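Side-chain contact in congerin-1 (Conger myriaster, PDB 1C1L), which binds beta-galactosides as a homodimeric galectin of the conger eel, although its physiological role is not yet known: residues 5-8 with 9-12. Numbering follows the deposited sequence.
Sequences LQVK and NFDF
Val7 and Phe10 stand at the two ends of a tight turn and meet through both their side chains and their backbones, a worked example of how one turn can join a main-chain bond to a hydrophobic contact. The backbone part is a single hydrogen bond from Phe10 N to Val7 O, 3.2 Å long and fairly straight at the hydrogen (162°), with the donor lying well above the carbonyl plane.

The apolar part is a CH-pi contact. Val7 carries CG1 anti to its own N (chi1 -178°), which sets Val7 CG1 over one face of the Phe10 ring, 4.0 Å from the ring centroid and shifted toward the rim. The ring atom nearest this methyl is Phe10 CD2, 3.7 Å from Val7 CG1. Val134 and Leu136 of the strand 129-136 also touch Phe10, as does Thr132 of the second subunit, so the buried ring packs against both chains.

Lys8 and Asn9 are the two corner residues of the turn, and their side chains point away from it. Asn9 lays its side chain back beside its own N (chi1 -58°), bringing Asn9 OD1 to 4.1 Å from Lys8 CB. Across the dimer interface, Asn9 OD1 accepts from Leu125 N and Asp11 OD1 from Gly4 N, both of the second subunit.

Residues 7-10 thus form a type I beta turn closing the N-terminal strand 5-7, which pairs antiparallel with a strand of the other subunit and carries a sheet across the interface of this galectin dimer.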
ATOM      1  N   LEU A   5       3.449   1.655  -6.944  1.00 10.21           N
ATOM      2  CA  LEU A   5       2.176   0.990  -7.072  1.00  8.97           C
ATOM      3  C   LEU A   5       1.114   2.005  -6.719  1.00  8.84           C
ATOM      4  O   LEU A   5       1.177   2.677  -5.683  1.00  8.60           O
ATOM      5  CB  LEU A   5       2.090  -0.174  -6.106  1.00  8.82           C
ATOM      6  CG  LEU A   5       0.826  -1.010  -6.143  1.00 10.14           C
ATOM      7  CD1 LEU A   5       0.733  -1.759  -7.468  1.00  9.62           C
ATOM      8  CD2 LEU A   5       0.835  -1.924  -4.930  1.00 10.75           C
ATOM      9  N   GLN A   6       0.138   2.150  -7.609  1.00  7.75           N
ATOM     10  CA  GLN A   6      -1.021   2.973  -7.390  1.00  8.34           C
ATOM     11  C   GLN A   6      -2.061   2.093  -6.707  1.00  9.75           C
ATOM     12  O   GLN A   6      -2.524   1.112  -7.308  1.00 10.17           O
ATOM     13  CB  GLN A   6      -1.536   3.483  -8.733  1.00 10.96           C
ATOM     14  CG  GLN A   6      -2.788   4.348  -8.586  1.00 15.87           C
ATOM     15  CD  GLN A   6      -2.592   5.617  -7.772  1.00 20.80           C
ATOM     16  OE1 GLN A   6      -3.496   6.110  -7.114  1.00 25.10           O
ATOM     17  NE2 GLN A   6      -1.421   6.225  -7.768  1.00 20.02           N
ATOM     18  N   VAL A   7      -2.416   2.395  -5.463  1.00  8.68           N
ATOM     19  CA  VAL A   7      -3.431   1.663  -4.729  1.00  8.33           C
ATOM     20  C   VAL A   7      -4.670   2.553  -4.770  1.00  9.26           C
ATOM     21  O   VAL A   7      -4.835   3.487  -3.981  1.00  7.90           O
ATOM     22  CB  VAL A   7      -2.944   1.417  -3.275  1.00  8.98           C
ATOM     23  CG1 VAL A   7      -3.994   0.599  -2.548  1.00 10.07           C
ATOM     24  CG2 VAL A   7      -1.594   0.717  -3.263  1.00  8.91           C
ATOM     25  N   LYS A   8      -5.577   2.211  -5.693  1.00 10.27           N
ATOM     26  CA  LYS A   8      -6.759   3.009  -5.979  1.00 10.29           C
ATOM     27  C   LYS A   8      -7.641   3.303  -4.774  1.00  9.03           C
ATOM     28  O   LYS A   8      -8.161   4.406  -4.601  1.00 10.28           O
ATOM     29  CB  LYS A   8      -7.638   2.318  -7.028  1.00 13.12           C
ATOM     30  CG  LYS A   8      -8.808   3.211  -7.449  1.00 16.54           C
ATOM     31  CD  LYS A   8      -9.883   2.451  -8.200  1.00 23.46           C
ATOM     32  CE  LYS A   8     -11.267   2.957  -7.811  1.00 25.83           C
ATOM     33  NZ  LYS A   8     -11.504   2.762  -6.389  1.00 29.21           N
ATOM     34  N   ASN A   9      -7.748   2.321  -3.893  1.00  8.93           N
ATOM     35  CA  ASN A   9      -8.646   2.403  -2.750  1.00 10.80           C
ATOM     36  C   ASN A   9      -8.205   3.271  -1.602  1.00 11.82           C
ATOM     37  O   ASN A   9      -9.010   3.585  -0.732  1.00 12.29           O
ATOM     38  CB  ASN A   9      -8.912   1.030  -2.168  1.00 11.00           C
ATOM     39  CG  ASN A   9      -9.508   0.112  -3.209  1.00 11.46           C
ATOM     40  OD1 ASN A   9      -8.809  -0.316  -4.123  1.00 11.38           O
ATOM     41  ND2 ASN A   9     -10.793  -0.181  -3.113  1.00 13.21           N
ATOM     42  N   PHE A  10      -6.922   3.608  -1.568  1.00 12.49           N
ATOM     43  CA  PHE A  10      -6.394   4.326  -0.428  1.00 13.04           C
ATOM     44  C   PHE A  10      -6.394   5.834  -0.628  1.00 13.44           C
ATOM     45  O   PHE A  10      -5.541   6.367  -1.330  1.00 14.76           O
ATOM     46  CB  PHE A  10      -4.963   3.836  -0.124  1.00 11.96           C
ATOM     47  CG  PHE A  10      -4.817   2.496   0.598  1.00 12.40           C
ATOM     48  CD1 PHE A  10      -5.927   1.742   1.011  1.00 12.39           C
ATOM     49  CD2 PHE A  10      -3.536   2.020   0.880  1.00 12.58           C
ATOM     50  CE1 PHE A  10      -5.745   0.541   1.689  1.00 13.02           C
ATOM     51  CE2 PHE A  10      -3.366   0.818   1.563  1.00 13.92           C
ATOM     52  CZ  PHE A  10      -4.468   0.083   1.967  1.00 13.43           C
ATOM     53  N   ASP A  11      -7.382   6.537  -0.096  1.00 14.58           N
ATOM     54  CA  ASP A  11      -7.404   7.988  -0.152  1.00 16.69           C
ATOM     55  C   ASP A  11      -6.997   8.463   1.217  1.00 15.78           C
ATOM     56  O   ASP A  11      -7.771   8.412   2.177  1.00 15.03           O
ATOM     57  CB  ASP A  11      -8.784   8.559  -0.434  1.00 20.36           C
ATOM     58  CG  ASP A  11      -9.356   8.230  -1.789  1.00 24.45           C
ATOM     59  OD1 ASP A  11      -8.606   8.161  -2.751  1.00 26.61           O
ATOM     60  OD2 ASP A  11     -10.564   8.042  -1.881  1.00 28.55           O
ATOM     61  N   PHE A  12      -5.764   8.913   1.348  1.00 15.30           N
ATOM     62  CA  PHE A  12      -5.285   9.388   2.627  1.00 14.05           C
ATOM     63  C   PHE A  12      -5.764  10.825   2.769  1.00 13.02           C
ATOM     64  O   PHE A  12      -5.111  11.779   2.338  1.00 13.20           O
ATOM     65  CB  PHE A  12      -3.747   9.271   2.654  1.00 14.21           C
ATOM     66  CG  PHE A  12      -3.129   9.640   3.997  1.00 13.66           C
ATOM     67  CD1 PHE A  12      -3.834   9.426   5.181  1.00 12.37           C
ATOM     68  CD2 PHE A  12      -1.857  10.210   4.043  1.00 14.82           C
ATOM     69  CE1 PHE A  12      -3.283   9.777   6.410  1.00 11.84           C
ATOM     70  CE2 PHE A  12      -1.304  10.559   5.277  1.00 13.58           C
ATOM     71  CZ  PHE A  12      -2.013  10.344   6.459  1.00 12.90           C
TER